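PDB 4K3F: probable TonB-dependent receptor, which probably binds methionine in the periplasm as the substrate-binding lipoprotein of a transport system. Local coordinates for residues Q42-V47 against F56-P61. Numbering follows the deposited sequence.
With MSE (selenomethionine), chain B.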
loop_
_atom_site.group_PDB
_atom_site.type_symbol
_atom_site.label_atom_id
_atom_site.label_comp_id
_atom_site.label_asym_id
_atom_site.label_seq_id
_atom_site.Cartn_x
_atom_site.Cartn_y
_atom_site.Cartn_z
ATOM N N GLN A 42 -13.076 -2.522 3.503
ATOM C CA GLN A 42 -13.614 -3.338 4.594
ATOM C C GLN A 42 -12.689 -3.507 5.810
ATOM O O GLN A 42 -13.202 -3.559 6.944
ATOM C CB GLN A 42 -14.141 -4.704 4.088
ATOM C CG GLN A 42 -15.311 -4.596 3.082
ATOM C CD GLN A 42 -16.441 -3.650 3.539
ATOM O OE1 GLN A 42 -16.824 -2.721 2.820
ATOM N NE2 GLN A 42 -16.949 -3.867 4.727
ATOM N N PRO A 43 -11.358 -3.586 5.626
ATOM C CA PRO A 43 -10.516 -3.687 6.844
ATOM C C PRO A 43 -10.721 -2.515 7.817
ATOM O O PRO A 43 -10.664 -2.725 9.051
ATOM C CB PRO A 43 -9.068 -3.812 6.289
ATOM C CG PRO A 43 -9.282 -4.378 4.917
ATOM C CD PRO A 43 -10.548 -3.733 4.400
ATOM N N ASN A 44 -10.974 -1.303 7.296
ATOM C CA ASN A 44 -11.186 -0.165 8.139
ATOM C C ASN A 44 -12.582 -0.184 8.727
ATOM O O ASN A 44 -12.787 0.085 9.903
ATOM C CB ASN A 44 -10.955 1.107 7.356
ATOM C CG ASN A 44 -9.521 1.522 7.337
ATOM O OD1 ASN A 44 -8.733 1.088 8.158
ATOM N ND2 ASN A 44 -9.166 2.406 6.393
ATOM N N VAL A 45 -13.557 -0.498 7.884
ATOM C CA VAL A 45 -14.961 -0.589 8.325
ATOM C C VAL A 45 -15.089 -1.618 9.462
ATOM O O VAL A 45 -15.773 -1.368 10.444
ATOM C CB VAL A 45 -15.887 -1.006 7.149
ATOM C CG1 VAL A 45 -17.296 -1.276 7.667
ATOM C CG2 VAL A 45 -15.874 0.036 6.067
ATOM N N GLN A 46 -14.402 -2.759 9.348
ATOM C CA GLN A 46 -14.499 -3.817 10.362
ATOM C C GLN A 46 -13.963 -3.349 11.701
ATOM O O GLN A 46 -14.498 -3.664 12.766
ATOM C CB GLN A 46 -13.716 -5.051 9.929
ATOM C CG GLN A 46 -14.397 -5.801 8.797
ATOM C CD GLN A 46 -15.415 -6.822 9.260
ATOM O OE1 GLN A 46 -15.291 -7.405 10.319
ATOM N NE2 GLN A 46 -16.377 -7.073 8.442
ATOM N N VAL A 47 -12.897 -2.558 11.665
ATOM C CA VAL A 47 -12.325 -2.049 12.924
ATOM C C VAL A 47 -13.218 -0.974 13.557
ATOM O O VAL A 47 -13.503 -1.005 14.763
ATOM C CB VAL A 47 -10.847 -1.591 12.743
ATOM C CG1 VAL A 47 -10.277 -1.041 14.059
ATOM C CG2 VAL A 47 -9.982 -2.768 12.339
ATOM N N PHE A 56 -4.006 -4.089 9.161
ATOM C CA PHE A 56 -2.650 -3.925 8.621
ATOM C C PHE A 56 -2.723 -4.076 7.123
ATOM O O PHE A 56 -2.730 -5.173 6.602
ATOM C CB PHE A 56 -1.698 -4.920 9.287
ATOM C CG PHE A 56 -0.274 -4.844 8.793
ATOM C CD1 PHE A 56 0.358 -3.626 8.605
ATOM C CD2 PHE A 56 0.449 -5.988 8.550
ATOM C CE1 PHE A 56 1.688 -3.572 8.153
ATOM C CE2 PHE A 56 1.777 -5.928 8.108
ATOM C CZ PHE A 56 2.395 -4.731 7.923
ATOM N N PHE A 57 -2.784 -2.926 6.446
ATOM C CA PHE A 57 -3.004 -2.891 4.977
ATOM C C PHE A 57 -2.752 -1.553 4.320
ATOM O O PHE A 57 -2.661 -1.526 3.131
ATOM C CB PHE A 57 -4.404 -3.359 4.546
ATOM C CG PHE A 57 -5.469 -2.290 4.654
ATOM C CD1 PHE A 57 -5.997 -1.946 5.868
ATOM C CD2 PHE A 57 -5.896 -1.615 3.522
ATOM C CE1 PHE A 57 -6.998 -0.945 5.968
ATOM C CE2 PHE A 57 -6.869 -0.641 3.615
ATOM C CZ PHE A 57 -7.406 -0.306 4.831
ATOM N N GLN A 58 -2.692 -0.457 5.060
ATOM C CA GLN A 58 -2.739 0.904 4.439
ATOM C C GLN A 58 -1.566 1.738 4.903
ATOM O O GLN A 58 -0.864 1.366 5.866
ATOM C CB GLN A 58 -4.051 1.608 4.798
ATOM C CG GLN A 58 -4.071 2.125 6.244
ATOM C CD GLN A 58 -5.484 2.315 6.735
ATOM O OE1 GLN A 58 -6.280 3.058 6.150
ATOM N NE2 GLN A 58 -5.842 1.560 7.740
ATOM N N HIS A 59 -1.350 2.855 4.214
ATOM C CA HIS A 59 -0.387 3.845 4.646
ATOM C C HIS A 59 -1.132 5.009 5.310
ATOM O O HIS A 59 -2.352 5.071 5.337
ATOM C CB HIS A 59 0.526 4.313 3.501
ATOM C CG HIS A 59 -0.188 4.649 2.200
ATOM N ND1 HIS A 59 -1.120 5.676 2.097
ATOM C CD2 HIS A 59 -0.102 4.108 0.965
ATOM C CE1 HIS A 59 -1.558 5.752 0.847
ATOM N NE2 HIS A 59 -0.936 4.818 0.135
ATOM N N GLN A 60 -0.385 5.902 5.919
ATOM C CA GLN A 60 -0.988 6.989 6.709
ATOM C C GLN A 60 -1.772 7.960 5.862
ATOM O O GLN A 60 -2.863 8.369 6.264
ATOM C CB GLN A 60 0.060 7.703 7.587
ATOM C CG GLN A 60 -0.544 8.676 8.597
ATOM C CD GLN A 60 -0.901 8.075 9.923
ATOM O OE1 GLN A 60 -0.102 7.334 10.535
ATOM N NE2 GLN A 60 -2.086 8.450 10.431
ATOM N N PRO A 61 -1.249 8.356 4.679
ATOM C CA PRO A 61 -2.104 9.228 3.882
ATOM C C PRO A 61 -3.483 8.644 3.598
ATOM O O PRO A 61 -4.486 9.338 3.705
ATOM C CB PRO A 61 -1.291 9.465 2.629
ATOM C CG PRO A 61 0.141 9.333 3.102
ATOM C CD PRO A 61 0.131 8.268 4.148
HETATM N N MSE B 300 0.016 -1.823 0.498
HETATM C CA MSE B 300 -0.504 -0.646 -0.256
HETATM C C MSE B 300 0.705 0.209 -0.622
HETATM O O MSE B 300 1.584 0.416 0.220
HETATM O OXT MSE B 300 0.796 0.705 -1.751
HETATM C CB MSE B 300 -1.517 0.164 0.569
HETATM C CG MSE B 300 -2.075 1.341 -0.193
HETATM SE SE MSE B 300 -3.219 2.430 0.976
HETATM C CE MSE B 300 -4.654 1.228 1.230
#
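Gln-58 reaches back from the strand to meet Asn-44 of helix 42-48 amide to amide, and it can be followed atom by atom. Its CB does double duty: it sits over one face of the Phe-57 ring, and it touches the ligand, 3.6 Å from CE of the selenomethionine. From there CG turns between the backbone N and the carbonyl carbon (chi1 75°), and the chain runs on extended, which carries the amide away from the ligand toward the helix. At the tip both polar atoms are used. NE2 of Gln-58 donates to OD1 of Asn-44 at 3.0 Å, lying in the carbonyl plane on a lone pair. OE1 of Gln-58 accepts from ND2 of Asn-44 in a nearly straight bond (170° at the hydrogen). The two amides thus close a ring of two hydrogen bonds, though their planes are turned 29° apart rather than flush. OD1 of Asn-44 also accepts from ND2 of Asn-55, a second bond that helps fix which way this buried amide is flipped.

The Phe-57 ring is sandwiched between Gln-58 CB and, over the opposite face, CG of Pro-43, a CH-pi contact 4.2 Å from the centroid. The Asn-44 amide comes in at the ring edge, with ND2 3.6 Å from Phe-57 CZ. The same ring brings CE2 within 3.8 Å of the ligand's CE, and Tyr-62 of helix 60-70 adds to its packing. Further along, His-59 offers a ring face to the selenium and sits at the N-cap of helix 60-70, its ND1 bonded to the backbone N of Tyr-62. Phe-57, Gln-58 and His-59 all belong to the selenomethionine pocket, and Pro-43 and Asn-44 pack behind the first two. Helix 42-48 therefore backs one wall of that pocket, where strand 54-59 gives way to helix 60-70 in the periplasmic binding protein fold of the NlpA family.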